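Local atomic coordinates of diaminopimelate decarboxylase (Phaeodactylum tricornutum, PDB entry 7JPJ), a protein that probably decarboxylates diaminopimelate to make lysine with the help of pyridoxal 5'-phosphate, and works as a dimer. Residues V241-G246 with L284-G289; A327-T332 with D390-Y395. All coordinates share one frame; numbering follows the deposited sequence.

Contact 1 of 2, residues V241-G246 with L284-G289; sequences VGRNKG and LVAMAG. With DLY (D-lysine), chain C.
R243 reaches from its loop past M287 and A286 to a bound D-lysine. From CB, R243 turns its CG beside the backbone N, anti to the carbonyl carbon (chi1 -62°). There it packs on the sulphur of M287, with R243 CG 3.9 Å from M287 SD. The two side chains run at a slant to each other. From CG to NE the arginine chain is extended. NE gives its hydrogen bond to the carbonyl O of G391, which helps to fix the guanidinium. R243 NH2 is 4.1 Å from A286 CB, which meets the guanidinium obliquely. NH1 donates to the ligand carboxylate, R243 NH1 to D-lysine OXT, at 3.1 Å and a fairly straight 164°. The carboxylate carbon lies in the guanidinium plane, at its edge. R321, another residue of the ligand pocket, brings a like charge close to NH1; the carboxylate would probably offset part of that repulsion.

The pocket lies at the mouth of the TIM-barrel domain of this fold-type III family. V241-G246 follows strand 232-234, and L284-G289 leaves helix 282-285 through a type I turn from A286 to G289.

V241 adds the apolar part. Its CG1 meets M287 CG at 3.7 Å, and the two side chains slide past each other in opposite directions. The bend at chi2 (-49°) places M287 SD, which is also 3.9 Å from V241 CG1.

Contact 2 of 2, residues A327-T332 with D390-Y395; sequences AVHPIT and DGSGAY. With SO4 (sulfate ion), chain D.
H329 ND1 faces two oxygens of the other segment. It donates to the carbonyl O of D390, with H329 ND1 to D390 O at 3.3 Å and a bent angle of 141°. This oxygen sits 20° out of the imidazole plane. A weak bond joins H329 ND1 to S392 OG, also 3.3 Å, and the hydroxyl has a further partner in the carbonyl O of M389. H329 CE1 lies 3.6 Å from G391 O. The other ring nitrogen, NE2, has a weak hydrogen bond to R321 NE. An alanine in place of H329 would probably leave S392 OG and the D390 carbonyl without their imidazole partner and open a gap beside G391.

The shortest hydrogen bond between the two segments is D390 N to P330 O, 2.8 Å. The proline ring packs on the same residue, with P330 CD 3.4 Å from D390 O. The two side chains cross at about a right angle. D390 OD2 accepts from I10 N.

Further on, Y395 OH donates to a sulfate, and Y395 packs on Y404 of the second subunit. The contact begins where strand 331-334 pairs antiparallel with strand 386-390 in the mixed sheet, and A394 and Y395 rest on helix 282-285.

How the contacts relate
Contact 1 closes before contact 2 opens along the chain, yet their centres are only about 7 Å apart. Contact 1 joins the loop after strand 232-234 to the end of helix 282-285 and the turn that leads into strand 289-300. Contact 2 lies in the mixed sheet, where strands 331-334 and 386-390 pair. Strand 289-300 also pairs with strand 386-390. The two contacts touch directly: N244 ND2 probably bonds to V328 O, and G289 O to S392 N. The chain thus leaves the barrel for the sheet here, and the D-lysine pocket is built at that junction, with R243 held from the sheet side.

Contact 1 of 2, residues V241-G246 with L284-G289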
ATOM      1  N   VAL A 241      -8.878 -18.561  -5.163  1.00 24.44           N
ATOM      2  CA  VAL A 241      -8.820 -19.226  -3.868  1.00 23.71           C
ATOM      3  C   VAL A 241      -9.922 -18.645  -2.995  1.00 24.35           C
ATOM      4  O   VAL A 241      -9.998 -17.423  -2.816  1.00 23.93           O
ATOM      5  CB  VAL A 241      -7.444 -19.051  -3.197  1.00 20.50           C
ATOM      6  CG1 VAL A 241      -7.443 -19.665  -1.807  1.00 20.17           C
ATOM      7  CG2 VAL A 241      -6.352 -19.657  -4.054  1.00 19.11           C
ATOM      8  N   GLY A 242     -10.774 -19.514  -2.459  1.00 21.70           N
ATOM      9  CA  GLY A 242     -11.828 -19.074  -1.568  1.00 23.21           C
ATOM     10  C   GLY A 242     -11.379 -19.041  -0.124  1.00 23.22           C
ATOM     11  O   GLY A 242     -11.401 -20.065   0.563  1.00 23.78           O
ATOM     12  N   ARG A 243     -10.962 -17.867   0.349  1.00 22.74           N
ATOM     13  CA  ARG A 243     -10.498 -17.756   1.729  1.00 22.87           C
ATOM     14  C   ARG A 243     -11.645 -17.933   2.716  1.00 24.75           C
ATOM     15  O   ARG A 243     -11.488 -18.593   3.749  1.00 25.25           O
ATOM     16  CB  ARG A 243      -9.813 -16.409   1.943  1.00 22.14           C
ATOM     17  CG  ARG A 243      -8.582 -16.187   1.084  1.00 20.46           C
ATOM     18  CD  ARG A 243      -8.069 -14.768   1.243  1.00 20.10           C
ATOM     19  NE  ARG A 243      -6.882 -14.503   0.436  1.00 18.72           N
ATOM     20  CZ  ARG A 243      -6.911 -14.179  -0.851  1.00 18.17           C
ATOM     21  NH1 ARG A 243      -8.071 -14.085  -1.485  1.00 18.89           N
ATOM     22  NH2 ARG A 243      -5.781 -13.947  -1.505  1.00 17.07           N
ATOM     23  N   ASN A 244     -12.803 -17.360   2.416  1.00 21.74           N
ATOM     24  CA  ASN A 244     -13.926 -17.352   3.337  1.00 22.14           C
ATOM     25  C   ASN A 244     -14.903 -18.472   3.006  1.00 23.23           C
ATOM     26  O   ASN A 244     -15.012 -18.911   1.858  1.00 23.35           O
ATOM     27  CB  ASN A 244     -14.641 -16.002   3.297  1.00 22.01           C
ATOM     28  CG  ASN A 244     -13.683 -14.839   3.435  1.00 21.45           C
ATOM     29  OD1 ASN A 244     -13.268 -14.490   4.540  1.00 21.50           O
ATOM     30  ND2 ASN A 244     -13.314 -14.240   2.307  1.00 20.81           N
ATOM     31  N   LYS A 245     -15.607 -18.932   4.037  1.00 23.65           N
ATOM     32  CA  LYS A 245     -16.598 -19.985   3.869  1.00 24.84           C
ATOM     33  C   LYS A 245     -17.665 -19.550   2.873  1.00 25.43           C
ATOM     34  O   LYS A 245     -18.206 -18.445   2.966  1.00 25.41           O
ATOM     35  CB  LYS A 245     -17.231 -20.325   5.220  1.00 26.06           C
ATOM     36  CG  LYS A 245     -18.002 -21.634   5.250  1.00 27.97           C
ATOM     37  CD  LYS A 245     -19.373 -21.460   5.885  1.00 29.56           C
ATOM     38  CE  LYS A 245     -20.019 -22.808   6.193  1.00 31.87           C
ATOM     39  NZ  LYS A 245     -19.731 -23.828   5.140  1.00 32.01           N
ATOM     40  N   GLY A 246     -17.957 -20.423   1.908  1.00 24.83           N
ATOM     41  CA  GLY A 246     -18.916 -20.151   0.866  1.00 25.66           C
ATOM     42  C   GLY A 246     -18.295 -19.812  -0.474  1.00 24.56           C
ATOM     43  O   GLY A 246     -18.883 -20.129  -1.514  1.00 25.43           O
ATOM     44  N   LEU A 284      -0.754 -20.734  -4.662  1.00 16.59           N
ATOM     45  CA  LEU A 284       0.347 -21.455  -4.041  1.00 17.30           C
ATOM     46  C   LEU A 284       0.620 -21.031  -2.604  1.00 17.53           C
ATOM     47  O   LEU A 284       1.062 -21.862  -1.802  1.00 18.33           O
ATOM     48  CB  LEU A 284       1.622 -21.276  -4.868  1.00 17.52           C
ATOM     49  CG  LEU A 284       1.836 -22.229  -6.041  1.00 17.80           C
ATOM     50  CD1 LEU A 284       2.892 -21.675  -6.974  1.00 17.90           C
ATOM     51  CD2 LEU A 284       2.240 -23.610  -5.545  1.00 18.74           C
ATOM     52  N   VAL A 285       0.366 -19.771  -2.248  1.00 16.69           N
ATOM     53  CA  VAL A 285       0.864 -19.239  -0.983  1.00 16.97           C
ATOM     54  C   VAL A 285      -0.228 -18.580  -0.145  1.00 16.53           C
ATOM     55  O   VAL A 285      -0.008 -18.279   1.035  1.00 16.81           O
ATOM     56  CB  VAL A 285       2.015 -18.243  -1.230  1.00 17.08           C
ATOM     57  CG1 VAL A 285       3.224 -18.950  -1.825  1.00 17.84           C
ATOM     58  CG2 VAL A 285       1.558 -17.107  -2.130  1.00 16.36           C
ATOM     59  N   ALA A 286      -1.404 -18.342  -0.732  1.00 16.13           N
ATOM     60  CA  ALA A 286      -2.458 -17.603  -0.039  1.00 15.82           C
ATOM     61  C   ALA A 286      -2.833 -18.229   1.298  1.00 16.33           C
ATOM     62  O   ALA A 286      -2.615 -17.622   2.352  1.00 16.40           O
ATOM     63  CB  ALA A 286      -3.708 -17.488  -0.913  1.00 15.50           C
ATOM     64  N   MET A 287      -3.400 -19.437   1.271  1.00 15.16           N
ATOM     65  CA  MET A 287      -3.808 -20.114   2.499  1.00 15.91           C
ATOM     66  C   MET A 287      -2.632 -20.617   3.320  1.00 16.64           C
ATOM     67  O   MET A 287      -2.850 -21.133   4.421  1.00 17.42           O
ATOM     68  CB  MET A 287      -4.736 -21.287   2.177  1.00 16.52           C
ATOM     69  CG  MET A 287      -5.982 -20.907   1.395  1.00 16.15           C
ATOM     70  SD  MET A 287      -6.900 -19.508   2.071  1.00 15.69           S
ATOM     71  CE  MET A 287      -7.166 -20.032   3.763  1.00 16.60           C
ATOM     72  N   ALA A 288      -1.405 -20.490   2.823  1.00 17.71           N
ATOM     73  CA  ALA A 288      -0.236 -20.961   3.547  1.00 17.85           C
ATOM     74  C   ALA A 288       0.316 -19.933   4.521  1.00 17.37           C
ATOM     75  O   ALA A 288       1.224 -20.260   5.293  1.00 17.33           O
ATOM     76  CB  ALA A 288       0.866 -21.375   2.565  1.00 17.77           C
ATOM     77  N   GLY A 289      -0.206 -18.713   4.512  1.00 16.16           N
ATOM     78  CA  GLY A 289       0.304 -17.664   5.370  1.00 15.87           C
ATOM     79  C   GLY A 289      -0.801 -17.040   6.195  1.00 15.82           C
ATOM     80  O   GLY A 289      -1.961 -16.997   5.788  1.00 15.69           O
TER
HETATM   81  N   DLY C 501     -11.070 -12.555  -4.502  1.00 27.46           N
HETATM   82  CA  DLY C 501      -9.641 -12.269  -4.579  1.00 27.46           C
HETATM   83  C   DLY C 501      -8.815 -13.559  -4.628  1.00 27.46           C
HETATM   84  O   DLY C 501      -9.348 -14.668  -4.759  1.00 27.46           O
HETATM   85  CB  DLY C 501      -9.341 -11.398  -5.802  1.00 27.46           C
HETATM   86  CG  DLY C 501      -8.017 -10.644  -5.736  1.00 27.46           C
HETATM   87  CD  DLY C 501      -7.859  -9.720  -6.937  1.00 27.46           C
HETATM   88  CE  DLY C 501      -6.468  -9.102  -7.002  1.00 27.46           C
HETATM   89  NZ  DLY C 501      -6.265  -8.334  -8.265  1.00 27.46           N
HETATM   90  OXT DLY C 501      -7.584 -13.526  -4.536  1.00 27.46           O

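Contact 2 of 2, residues A327-T332 with D390-Y395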
ATOM      1  N   ALA A 327     -11.416  -6.720   0.699  1.00 18.38           N
ATOM      2  CA  ALA A 327     -11.355  -8.171   0.764  1.00 17.28           C
ATOM      3  C   ALA A 327     -11.549  -8.647   2.197  1.00 17.32           C
ATOM      4  O   ALA A 327     -10.923  -8.125   3.125  1.00 17.61           O
ATOM      5  CB  ALA A 327     -10.018  -8.670   0.222  1.00 16.54           C
ATOM      6  N   VAL A 328     -12.414  -9.639   2.368  1.00 17.63           N
ATOM      7  CA  VAL A 328     -12.635 -10.269   3.662  1.00 17.76           C
ATOM      8  C   VAL A 328     -11.628 -11.398   3.827  1.00 17.38           C
ATOM      9  O   VAL A 328     -11.396 -12.178   2.894  1.00 17.25           O
ATOM     10  CB  VAL A 328     -14.077 -10.791   3.779  1.00 18.80           C
ATOM     11  CG1 VAL A 328     -14.361 -11.282   5.194  1.00 19.15           C
ATOM     12  CG2 VAL A 328     -15.064  -9.707   3.377  1.00 19.48           C
ATOM     13  N   HIS A 329     -11.019 -11.477   5.009  1.00 18.82           N
ATOM     14  CA  HIS A 329     -10.119 -12.554   5.375  1.00 19.02           C
ATOM     15  C   HIS A 329     -10.704 -13.350   6.537  1.00 20.05           C
ATOM     16  O   HIS A 329     -11.406 -12.791   7.387  1.00 20.52           O
ATOM     17  CB  HIS A 329      -8.737 -12.026   5.776  1.00 18.94           C
ATOM     18  CG  HIS A 329      -7.941 -11.480   4.632  1.00 18.06           C
ATOM     19  ND1 HIS A 329      -6.653 -11.890   4.360  1.00 18.03           N
ATOM     20  CD2 HIS A 329      -8.246 -10.549   3.698  1.00 17.48           C
ATOM     21  CE1 HIS A 329      -6.201 -11.241   3.302  1.00 17.00           C
ATOM     22  NE2 HIS A 329      -7.148 -10.421   2.881  1.00 16.84           N
ATOM     23  N   PRO A 330     -10.441 -14.656   6.596  1.00 19.25           N
ATOM     24  CA  PRO A 330     -10.891 -15.447   7.750  1.00 19.74           C
ATOM     25  C   PRO A 330     -10.159 -15.013   9.010  1.00 20.31           C
ATOM     26  O   PRO A 330      -8.934 -14.872   9.016  1.00 20.53           O
ATOM     27  CB  PRO A 330     -10.542 -16.890   7.360  1.00 19.89           C
ATOM     28  CG  PRO A 330     -10.184 -16.847   5.906  1.00 19.74           C
ATOM     29  CD  PRO A 330      -9.696 -15.468   5.622  1.00 19.07           C
ATOM     30  N   ILE A 331     -10.918 -14.802  10.082  1.00 19.84           N
ATOM     31  CA  ILE A 331     -10.388 -14.249  11.323  1.00 20.22           C
ATOM     32  C   ILE A 331     -10.772 -15.161  12.477  1.00 20.06           C
ATOM     33  O   ILE A 331     -11.953 -15.473  12.663  1.00 19.85           O
ATOM     34  CB  ILE A 331     -10.901 -12.819  11.566  1.00 20.28           C
ATOM     35  CG1 ILE A 331     -10.420 -11.895  10.445  1.00 19.98           C
ATOM     36  CG2 ILE A 331     -10.444 -12.318  12.922  1.00 20.51           C
ATOM     37  CD1 ILE A 331     -11.158 -10.586  10.370  1.00 20.02           C
ATOM     38  N   THR A 332      -9.776 -15.586  13.248  1.00 19.72           N
ATOM     39  CA  THR A 332      -9.979 -16.403  14.434  1.00 19.61           C
ATOM     40  C   THR A 332      -9.260 -15.755  15.605  1.00 19.70           C
ATOM     41  O   THR A 332      -8.120 -15.298  15.468  1.00 19.89           O
ATOM     42  CB  THR A 332      -9.466 -17.835  14.228  1.00 19.93           C
ATOM     43  OG1 THR A 332     -10.247 -18.484  13.217  1.00 20.00           O
ATOM     44  CG2 THR A 332      -9.564 -18.633  15.519  1.00 21.00           C
ATOM     45  N   ASP A 390      -6.181 -15.289   8.482  1.00 18.77           N
ATOM     46  CA  ASP A 390      -5.726 -16.340   7.585  1.00 18.99           C
ATOM     47  C   ASP A 390      -5.835 -15.888   6.130  1.00 18.29           C
ATOM     48  O   ASP A 390      -6.388 -14.831   5.817  1.00 17.82           O
ATOM     49  CB  ASP A 390      -6.526 -17.620   7.816  1.00 19.98           C
ATOM     50  CG  ASP A 390      -6.037 -18.402   9.020  1.00 20.94           C
ATOM     51  OD1 ASP A 390      -4.807 -18.566   9.163  1.00 20.97           O
ATOM     52  OD2 ASP A 390      -6.880 -18.851   9.824  1.00 21.92           O
ATOM     53  N   GLY A 391      -5.291 -16.711   5.236  1.00 17.82           N
ATOM     54  CA  GLY A 391      -5.250 -16.360   3.825  1.00 17.58           C
ATOM     55  C   GLY A 391      -4.402 -15.145   3.529  1.00 17.08           C
ATOM     56  O   GLY A 391      -4.645 -14.451   2.534  1.00 16.97           O
ATOM     57  N   SER A 392      -3.407 -14.866   4.370  1.00 16.63           N
ATOM     58  CA  SER A 392      -2.593 -13.663   4.260  1.00 16.30           C
ATOM     59  C   SER A 392      -1.176 -13.971   3.786  1.00 16.93           C
ATOM     60  O   SER A 392      -0.236 -13.243   4.110  1.00 17.00           O
ATOM     61  CB  SER A 392      -2.561 -12.925   5.596  1.00 15.83           C
ATOM     62  OG  SER A 392      -3.870 -12.583   6.015  1.00 15.55           O
ATOM     63  N   GLY A 393      -1.008 -15.049   3.024  1.00 15.80           N
ATOM     64  CA  GLY A 393       0.283 -15.416   2.486  1.00 16.71           C
ATOM     65  C   GLY A 393       0.559 -14.927   1.084  1.00 17.23           C
ATOM     66  O   GLY A 393       1.660 -15.138   0.565  1.00 18.26           O
ATOM     67  N   ALA A 394      -0.413 -14.274   0.452  1.00 16.96           N
ATOM     68  CA  ALA A 394      -0.277 -13.772  -0.907  1.00 17.60           C
ATOM     69  C   ALA A 394      -0.621 -12.291  -0.931  1.00 17.28           C
ATOM     70  O   ALA A 394      -1.695 -11.893  -0.465  1.00 16.41           O
ATOM     71  CB  ALA A 394      -1.178 -14.543  -1.875  1.00 17.73           C
ATOM     72  N   TYR A 395       0.298 -11.482  -1.462  1.00 16.43           N
ATOM     73  CA  TYR A 395       0.087 -10.043  -1.628  1.00 16.47           C
ATOM     74  C   TYR A 395      -0.214  -9.359  -0.296  1.00 15.44           C
ATOM     75  O   TYR A 395      -1.053  -8.460  -0.210  1.00 15.37           O
ATOM     76  CB  TYR A 395      -1.015  -9.766  -2.652  1.00 17.33           C
ATOM     77  CG  TYR A 395      -0.758 -10.438  -3.979  1.00 18.55           C
ATOM     78  CD1 TYR A 395       0.215  -9.960  -4.840  1.00 19.36           C
ATOM     79  CD2 TYR A 395      -1.483 -11.558  -4.365  1.00 19.06           C
ATOM     80  CE1 TYR A 395       0.460 -10.569  -6.053  1.00 20.63           C
ATOM     81  CE2 TYR A 395      -1.247 -12.177  -5.576  1.00 20.33           C
ATOM     82  CZ  TYR A 395      -0.273 -11.678  -6.418  1.00 21.11           C
ATOM     83  OH  TYR A 395      -0.029 -12.287  -7.628  1.00 22.53           O
TER
HETATM   84  S   SO4 D 502      -2.351 -14.750  -9.216  1.00 20.77           S
HETATM   85  O1  SO4 D 502      -3.571 -14.609  -8.425  1.00 20.77           O
HETATM   86  O2  SO4 D 502      -2.269 -16.113  -9.741  1.00 20.77           O
HETATM   87  O3  SO4 D 502      -1.186 -14.482  -8.379  1.00 20.77           O
HETATM   88  O4  SO4 D 502      -2.377 -13.791 -10.316  1.00 20.77           O